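Local coordinates for xylosidase (Xanthomonas axonopodis pv. citri, PDB 6XN2), which probably hydrolyses xylosidic linkages in xylo-oligosaccharides as a family 43 glycoside hydrolase, binding xylose in its pocket, at residues E207-V219 and R234-A248. Numbering follows the deposited sequence.
Sequences EPVGDAPALGPRV and REVVILDEHGTPLRA
R218 and E235 face each other as a non-hydrogen-bonded pair of antiparallel strands, yet their charged ends do not touch. The R218 chain bends at chi2 and chi3, which lays its guanidinium over the opposite backbone: E235 N lies 3.5 Å above the guanidinium plane, over its centre, and NH1 comes 3.4 Å from E235 CB. S233 and N199, the latter weakly, receive NE and NH2, while NH1 donates a hydrogen bond to a water in the guanidinium plane, at its edge, that also donates to G216 O and E235 OE2. The two side chains cross at a slant, their guanidinium and carboxylate planes 36° apart. With CG anti to the backbone N (chi1 -170°) and the chain extended beyond it, E235 OE2 accepts from G216 N at 3.0 Å, on its anti side and 29° out of the carboxylate plane.

On the other side of the strand pair, V236 sets CG2 against V219 CG1 at 3.4 Å, a tight approach, and its CB against P217 CG at 3.7 Å; both side chains cross it at about a right angle. V236 N bonds to P217 O at 2.8 Å, and V219 and R234 exchange a pair of backbone bonds. Farther along, the segments part and meet again where A214 N binds L246 O and A248 N binds A212 O, with A248 CB packed 3.2 Å from P208 O. A second water donates to both A214 O and L246 O. Beside them D211 CA and CB lie over one face of the R247 guanidinium, whose NE forms a salt bridge with D249.

The contact thus continues a strand pair of one blade of the GH43 five-bladed beta-propeller into irregular chain. There, a carboxylate and bridging waters supplement a few isolated backbone bonds, and E235 probably tempers the R218 charge through water.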
ATOM      1  N   GLU A 207     -16.306 -11.432   7.255  1.00 29.09           N
ATOM      2  CA  GLU A 207     -16.339 -10.837   5.944  1.00 27.22           C
ATOM      3  C   GLU A 207     -17.702 -11.043   5.370  1.00 31.48           C
ATOM      4  O   GLU A 207     -18.235 -12.085   5.474  1.00 28.55           O
ATOM      5  CB  GLU A 207     -15.337 -11.538   5.045  1.00 29.66           C
ATOM      6  CG  GLU A 207     -15.105 -10.893   3.722  1.00 32.42           C
ATOM      7  CD  GLU A 207     -14.206 -11.687   2.809  1.00 33.61           C
ATOM      8  OE1 GLU A 207     -13.194 -12.187   3.241  1.00 26.96           O
ATOM      9  OE2 GLU A 207     -14.537 -11.788   1.648  1.00 33.49           O
ATOM     10  N   PRO A 208     -18.250 -10.036   4.719  1.00 28.53           N
ATOM     11  CA  PRO A 208     -19.564 -10.174   4.124  1.00 29.34           C
ATOM     12  C   PRO A 208     -19.560 -11.096   2.907  1.00 31.68           C
ATOM     13  O   PRO A 208     -18.552 -11.262   2.291  1.00 30.59           O
ATOM     14  CB  PRO A 208     -19.902  -8.760   3.712  1.00 31.41           C
ATOM     15  CG  PRO A 208     -18.630  -8.050   3.669  1.00 30.57           C
ATOM     16  CD  PRO A 208     -17.750  -8.667   4.649  1.00 31.32           C
ATOM     17  N   VAL A 209     -20.701 -11.662   2.574  1.00 27.91           N
ATOM     18  CA  VAL A 209     -20.804 -12.564   1.445  1.00 32.49           C
ATOM     19  C   VAL A 209     -21.951 -12.258   0.531  1.00 29.70           C
ATOM     20  O   VAL A 209     -22.836 -11.542   0.882  1.00 27.36           O
ATOM     21  CB  VAL A 209     -20.997 -14.028   1.904  1.00 34.77           C
ATOM     22  CG1 VAL A 209     -19.803 -14.511   2.677  1.00 29.79           C
ATOM     23  CG2 VAL A 209     -22.239 -14.174   2.735  1.00 32.77           C
ATOM     24  N   GLY A 210     -21.876 -12.794  -0.677  1.00 31.47           N
ATOM     25  CA  GLY A 210     -22.970 -12.680  -1.622  1.00 27.66           C
ATOM     26  C   GLY A 210     -23.283 -11.257  -2.022  1.00 27.84           C
ATOM     27  O   GLY A 210     -22.387 -10.522  -2.439  1.00 29.16           O
ATOM     28  N   ASP A 211     -24.545 -10.876  -1.888  1.00 27.56           N
ATOM     29  CA  ASP A 211     -25.051  -9.570  -2.250  1.00 28.89           C
ATOM     30  C   ASP A 211     -24.800  -8.461  -1.272  1.00 26.69           C
ATOM     31  O   ASP A 211     -25.108  -7.361  -1.531  1.00 28.48           O
ATOM     32  CB  ASP A 211     -26.524  -9.611  -2.622  1.00 31.40           C
ATOM     33  CG  ASP A 211     -27.420  -9.958  -1.479  1.00 32.58           C
ATOM     34  OD1 ASP A 211     -27.021 -10.678  -0.621  1.00 28.70           O
ATOM     35  OD2 ASP A 211     -28.541  -9.505  -1.477  1.00 34.40           O
ATOM     36  N   ALA A 212     -24.280  -8.795  -0.126  1.00 28.89           N
ATOM     37  CA  ALA A 212     -23.921  -7.783   0.862  1.00 28.47           C
ATOM     38  C   ALA A 212     -22.765  -6.958   0.322  1.00 30.23           C
ATOM     39  O   ALA A 212     -21.877  -7.499  -0.334  1.00 30.87           O
ATOM     40  CB  ALA A 212     -23.546  -8.423   2.185  1.00 28.02           C
ATOM     41  N   PRO A 213     -22.772  -5.673   0.585  1.00 30.17           N
ATOM     42  CA  PRO A 213     -21.690  -4.871   0.066  1.00 27.86           C
ATOM     43  C   PRO A 213     -20.360  -5.312   0.575  1.00 29.57           C
ATOM     44  O   PRO A 213     -20.225  -5.565   1.712  1.00 27.32           O
ATOM     45  CB  PRO A 213     -21.986  -3.493   0.635  1.00 27.44           C
ATOM     46  CG  PRO A 213     -23.428  -3.480   0.826  1.00 32.80           C
ATOM     47  CD  PRO A 213     -23.830  -4.860   1.174  1.00 28.11           C
ATOM     48  N   ALA A 214     -19.357  -5.301  -0.261  1.00 25.82           N
ATOM     49  CA  ALA A 214     -18.048  -5.639   0.209  1.00 26.96           C
ATOM     50  C   ALA A 214     -17.523  -4.549   1.120  1.00 27.70           C
ATOM     51  O   ALA A 214     -17.843  -3.408   0.989  1.00 27.21           O
ATOM     52  CB  ALA A 214     -17.099  -5.822  -0.943  1.00 27.39           C
ATOM     53  N   LEU A 215     -16.645  -4.926   2.003  1.00 24.93           N
ATOM     54  CA  LEU A 215     -16.016  -3.943   2.869  1.00 29.17           C
ATOM     55  C   LEU A 215     -15.086  -3.071   2.041  1.00 31.17           C
ATOM     56  O   LEU A 215     -14.498  -3.536   1.059  1.00 26.94           O
ATOM     57  CB  LEU A 215     -15.244  -4.632   3.997  1.00 29.64           C
ATOM     58  CG  LEU A 215     -16.086  -5.488   4.940  1.00 27.50           C
ATOM     59  CD1 LEU A 215     -15.198  -6.252   5.879  1.00 32.29           C
ATOM     60  CD2 LEU A 215     -17.054  -4.612   5.713  1.00 32.65           C
ATOM     61  N   GLY A 216     -14.974  -1.804   2.436  1.00 29.32           N
ATOM     62  CA  GLY A 216     -14.057  -0.876   1.809  1.00 30.25           C
ATOM     63  C   GLY A 216     -12.962  -0.482   2.778  1.00 27.79           C
ATOM     64  O   GLY A 216     -13.028  -0.802   3.966  1.00 25.54           O
ATOM     65  N   PRO A 217     -11.940   0.223   2.279  1.00 28.48           N
ATOM     66  CA  PRO A 217     -10.900   0.715   3.188  1.00 27.10           C
ATOM     67  C   PRO A 217     -11.466   1.776   4.128  1.00 26.26           C
ATOM     68  O   PRO A 217     -12.578   2.256   3.913  1.00 26.84           O
ATOM     69  CB  PRO A 217      -9.851   1.304   2.238  1.00 26.89           C
ATOM     70  CG  PRO A 217     -10.641   1.708   1.018  1.00 28.03           C
ATOM     71  CD  PRO A 217     -11.744   0.682   0.890  1.00 27.78           C
ATOM     72  N   ARG A 218     -10.705   2.176   5.113  1.00 24.16           N
ATOM     73  CA  ARG A 218     -11.119   3.212   6.008  1.00 24.19           C
ATOM     74  C   ARG A 218     -10.384   4.508   5.682  1.00 26.85           C
ATOM     75  O   ARG A 218      -9.313   4.464   5.151  1.00 26.60           O
ATOM     76  CB  ARG A 218     -10.804   2.796   7.405  1.00 25.23           C
ATOM     77  CG  ARG A 218     -11.338   1.444   7.764  1.00 25.99           C
ATOM     78  CD  ARG A 218     -12.837   1.379   7.634  1.00 26.19           C
ATOM     79  NE  ARG A 218     -13.511   2.267   8.554  1.00 25.76           N
ATOM     80  CZ  ARG A 218     -14.797   2.226   8.808  1.00 30.84           C
ATOM     81  NH1 ARG A 218     -15.542   1.350   8.208  1.00 27.32           N
ATOM     82  NH2 ARG A 218     -15.336   3.047   9.655  1.00 28.11           N
ATOM     83  N   VAL A 219     -10.979   5.641   5.983  1.00 21.93           N
ATOM     84  CA  VAL A 219     -10.333   6.902   5.745  1.00 23.92           C
ATOM     85  C   VAL A 219     -10.571   7.835   6.917  1.00 25.67           C
ATOM     86  O   VAL A 219     -11.614   7.862   7.454  1.00 28.55           O
ATOM     87  CB  VAL A 219     -10.780   7.556   4.446  1.00 25.51           C
ATOM     88  CG1 VAL A 219     -12.254   7.815   4.435  1.00 25.27           C
ATOM     89  CG2 VAL A 219     -10.005   8.818   4.144  1.00 27.92           C
ATOM     90  N   ARG A 234     -13.945   6.604   8.531  1.00 26.87           N
ATOM     91  CA  ARG A 234     -15.180   6.297   7.863  1.00 28.63           C
ATOM     92  C   ARG A 234     -14.926   5.249   6.825  1.00 26.25           C
ATOM     93  O   ARG A 234     -13.833   5.072   6.396  1.00 26.72           O
ATOM     94  CB  ARG A 234     -15.724   7.522   7.183  1.00 27.50           C
ATOM     95  CG  ARG A 234     -15.688   8.793   7.970  1.00 35.39           C
ATOM     96  CD  ARG A 234     -16.369   9.898   7.211  1.00 40.49           C
ATOM     97  NE  ARG A 234     -15.991  11.223   7.667  1.00 48.33           N
ATOM     98  CZ  ARG A 234     -16.172  12.338   6.980  1.00 47.46           C
ATOM     99  NH1 ARG A 234     -16.729  12.313   5.797  1.00 49.09           N
ATOM    100  NH2 ARG A 234     -15.795  13.487   7.479  1.00 50.39           N
ATOM    101  N   GLU A 235     -15.960   4.563   6.403  1.00 25.96           N
ATOM    102  CA  GLU A 235     -15.750   3.583   5.370  1.00 28.09           C
ATOM    103  C   GLU A 235     -15.693   4.273   4.049  1.00 29.93           C
ATOM    104  O   GLU A 235     -16.403   5.199   3.831  1.00 30.11           O
ATOM    105  CB  GLU A 235     -16.857   2.549   5.323  1.00 32.15           C
ATOM    106  CG  GLU A 235     -16.523   1.386   4.407  1.00 28.60           C
ATOM    107  CD  GLU A 235     -17.477   0.253   4.479  1.00 36.27           C
ATOM    108  OE1 GLU A 235     -18.656   0.501   4.697  1.00 49.12           O
ATOM    109  OE2 GLU A 235     -17.058  -0.871   4.306  1.00 34.17           O
ATOM    110  N   VAL A 236     -14.778   3.841   3.202  1.00 27.82           N
ATOM    111  CA  VAL A 236     -14.679   4.332   1.834  1.00 26.50           C
ATOM    112  C   VAL A 236     -15.485   3.410   0.932  1.00 26.52           C
ATOM    113  O   VAL A 236     -15.234   2.205   0.896  1.00 29.10           O
ATOM    114  CB  VAL A 236     -13.229   4.368   1.328  1.00 28.38           C
ATOM    115  CG1 VAL A 236     -13.197   4.859  -0.110  1.00 28.54           C
ATOM    116  CG2 VAL A 236     -12.355   5.239   2.231  1.00 27.97           C
ATOM    117  N   VAL A 237     -16.447   3.970   0.206  1.00 26.04           N
ATOM    118  CA  VAL A 237     -17.330   3.173  -0.638  1.00 30.68           C
ATOM    119  C   VAL A 237     -16.849   3.150  -2.082  1.00 29.51           C
ATOM    120  O   VAL A 237     -16.528   4.193  -2.651  1.00 29.35           O
ATOM    121  CB  VAL A 237     -18.773   3.711  -0.604  1.00 29.06           C
ATOM    122  CG1 VAL A 237     -19.660   2.938  -1.577  1.00 29.37           C
ATOM    123  CG2 VAL A 237     -19.336   3.639   0.815  1.00 31.53           C
ATOM    124  N   ILE A 238     -16.801   1.958  -2.670  1.00 29.47           N
ATOM    125  CA  ILE A 238     -16.462   1.819  -4.085  1.00 27.52           C
ATOM    126  C   ILE A 238     -17.686   1.364  -4.882  1.00 28.41           C
ATOM    127  O   ILE A 238     -18.293   0.337  -4.571  1.00 27.76           O
ATOM    128  CB  ILE A 238     -15.315   0.822  -4.310  1.00 33.60           C
ATOM    129  CG1 ILE A 238     -14.119   1.154  -3.414  1.00 28.61           C
ATOM    130  CG2 ILE A 238     -14.897   0.828  -5.768  1.00 31.33           C
ATOM    131  CD1 ILE A 238     -13.006   0.107  -3.488  1.00 26.31           C
ATOM    132  N   LEU A 239     -18.049   2.138  -5.901  1.00 29.20           N
ATOM    133  CA  LEU A 239     -19.266   1.879  -6.669  1.00 30.78           C
ATOM    134  C   LEU A 239     -18.956   1.278  -8.037  1.00 33.55           C
ATOM    135  O   LEU A 239     -17.860   1.467  -8.568  1.00 31.15           O
ATOM    136  CB  LEU A 239     -20.060   3.175  -6.853  1.00 33.94           C
ATOM    137  CG  LEU A 239     -20.368   4.015  -5.612  1.00 30.75           C
ATOM    138  CD1 LEU A 239     -20.826   5.397  -6.034  1.00 33.91           C
ATOM    139  CD2 LEU A 239     -21.433   3.335  -4.761  1.00 30.86           C
ATOM    140  N   ASP A 240     -19.927   0.566  -8.608  1.00 33.22           N
ATOM    141  CA  ASP A 240     -19.775   0.054  -9.965  1.00 37.59           C
ATOM    142  C   ASP A 240     -20.285   1.067 -10.984  1.00 41.93           C
ATOM    143  O   ASP A 240     -20.606   2.204 -10.641  1.00 41.80           O
ATOM    144  CB  ASP A 240     -20.493  -1.297 -10.141  1.00 38.31           C
ATOM    145  CG  ASP A 240     -22.007  -1.219  -9.927  1.00 38.00           C
ATOM    146  OD1 ASP A 240     -22.599  -0.119  -9.944  1.00 38.72           O
ATOM    147  OD2 ASP A 240     -22.619  -2.293  -9.750  1.00 38.87           O
ATOM    148  N   GLU A 241     -20.360   0.634 -12.236  1.00 45.24           N
ATOM    149  CA  GLU A 241     -20.826   1.467 -13.339  1.00 47.18           C
ATOM    150  C   GLU A 241     -22.217   2.054 -13.090  1.00 49.72           C
ATOM    151  O   GLU A 241     -22.533   3.142 -13.571  1.00 57.48           O
ATOM    152  CB  GLU A 241     -20.830   0.649 -14.636  1.00 54.48           C
ATOM    153  CG  GLU A 241     -21.591  -0.686 -14.550  1.00 54.66           C
ATOM    154  CD  GLU A 241     -20.753  -1.827 -13.981  1.00 46.83           C
ATOM    155  OE1 GLU A 241     -19.656  -1.565 -13.447  1.00 48.53           O
ATOM    156  OE2 GLU A 241     -21.187  -2.992 -14.074  1.00 51.47           O
ATOM    157  N   HIS A 242     -23.040   1.334 -12.334  1.00 47.95           N
ATOM    158  CA  HIS A 242     -24.421   1.744 -12.088  1.00 50.04           C
ATOM    159  C   HIS A 242     -24.592   2.516 -10.785  1.00 45.33           C
ATOM    160  O   HIS A 242     -25.717   2.758 -10.353  1.00 47.34           O
ATOM    161  CB  HIS A 242     -25.345   0.522 -12.063  1.00 52.97           C
ATOM    162  CG  HIS A 242     -25.163  -0.403 -13.226  1.00 61.95           C
ATOM    163  ND1 HIS A 242     -25.269   0.015 -14.534  1.00 65.06           N
ATOM    164  CD2 HIS A 242     -24.889  -1.729 -13.274  1.00 62.38           C
ATOM    165  CE1 HIS A 242     -25.061  -1.012 -15.340  1.00 69.42           C
ATOM    166  NE2 HIS A 242     -24.830  -2.081 -14.601  1.00 70.35           N
ATOM    167  N   GLY A 243     -23.483   2.893 -10.155  1.00 39.44           N
ATOM    168  CA  GLY A 243     -23.544   3.608  -8.893  1.00 38.07           C
ATOM    169  C   GLY A 243     -23.943   2.729  -7.721  1.00 38.40           C
ATOM    170  O   GLY A 243     -24.355   3.223  -6.670  1.00 36.06           O
ATOM    171  N   THR A 244     -23.798   1.432  -7.860  1.00 36.49           N
ATOM    172  CA  THR A 244     -24.102   0.528  -6.792  1.00 36.19           C
ATOM    173  C   THR A 244     -22.815   0.037  -6.157  1.00 36.19           C
ATOM    174  O   THR A 244     -21.913  -0.307  -6.843  1.00 34.23           O
ATOM    175  CB  THR A 244     -24.863  -0.679  -7.335  1.00 35.39           C
ATOM    176  OG1 THR A 244     -26.090  -0.232  -7.877  1.00 43.19           O
ATOM    177  CG2 THR A 244     -25.176  -1.640  -6.267  1.00 36.73           C
ATOM    178  N   PRO A 245     -22.750  -0.025  -4.831  1.00 34.25           N
ATOM    179  CA  PRO A 245     -21.562  -0.496  -4.131  1.00 31.30           C
ATOM    180  C   PRO A 245     -21.130  -1.878  -4.557  1.00 33.54           C
ATOM    181  O   PRO A 245     -21.945  -2.727  -4.787  1.00 31.54           O
ATOM    182  CB  PRO A 245     -22.017  -0.523  -2.692  1.00 32.81           C
ATOM    183  CG  PRO A 245     -22.997   0.568  -2.622  1.00 33.25           C
ATOM    184  CD  PRO A 245     -23.750   0.475  -3.888  1.00 34.74           C
ATOM    185  N   LEU A 246     -19.840  -2.117  -4.599  1.00 28.58           N
ATOM    186  CA  LEU A 246     -19.368  -3.407  -5.006  1.00 28.78           C
ATOM    187  C   LEU A 246     -19.831  -4.494  -4.068  1.00 31.87           C
ATOM    188  O   LEU A 246     -19.870  -4.320  -2.903  1.00 32.73           O
ATOM    189  CB  LEU A 246     -17.871  -3.419  -5.172  1.00 28.00           C
ATOM    190  CG  LEU A 246     -17.294  -2.508  -6.249  1.00 29.22           C
ATOM    191  CD1 LEU A 246     -15.798  -2.594  -6.374  1.00 30.04           C
ATOM    192  CD2 LEU A 246     -17.917  -2.747  -7.593  1.00 30.62           C
ATOM    193  N   ARG A 247     -20.173  -5.635  -4.621  1.00 30.80           N
ATOM    194  CA  ARG A 247     -20.662  -6.749  -3.860  1.00 29.03           C
ATOM    195  C   ARG A 247     -19.566  -7.596  -3.299  1.00 30.98           C
ATOM    196  O   ARG A 247     -18.530  -7.696  -3.850  1.00 27.49           O
ATOM    197  CB  ARG A 247     -21.523  -7.647  -4.728  1.00 28.77           C
ATOM    198  CG  ARG A 247     -22.862  -7.099  -5.108  1.00 31.56           C
ATOM    199  CD  ARG A 247     -23.411  -7.833  -6.311  1.00 30.30           C
ATOM    200  NE  ARG A 247     -23.641  -9.228  -6.062  1.00 30.44           N
ATOM    201  CZ  ARG A 247     -24.833  -9.775  -5.940  1.00 32.12           C
ATOM    202  NH1 ARG A 247     -25.892  -9.033  -6.034  1.00 30.52           N
ATOM    203  NH2 ARG A 247     -24.956 -11.048  -5.717  1.00 28.73           N
ATOM    204  N   ALA A 248     -19.856  -8.238  -2.195  1.00 26.84           N
ATOM    205  CA  ALA A 248     -18.915  -9.087  -1.546  1.00 26.99           C
ATOM    206  C   ALA A 248     -18.493 -10.233  -2.392  1.00 30.72           C
ATOM    207  O   ALA A 248     -17.423 -10.687  -2.270  1.00 26.15           O
ATOM    208  CB  ALA A 248     -19.483  -9.613  -0.289  1.00 28.01           C
TER
HETATM  209  O   HOH W   1     -15.593 -10.033  -0.296  1.00 27.51           O
HETATM  210  O   HOH W   2     -19.091  -2.144  -1.374  1.00 29.65           O
HETATM  211  O   HOH W   3     -19.393  -1.745   2.823  1.00 34.30           O
HETATM  212  O   HOH W   4     -14.882  -0.977   6.216  1.00 32.14           O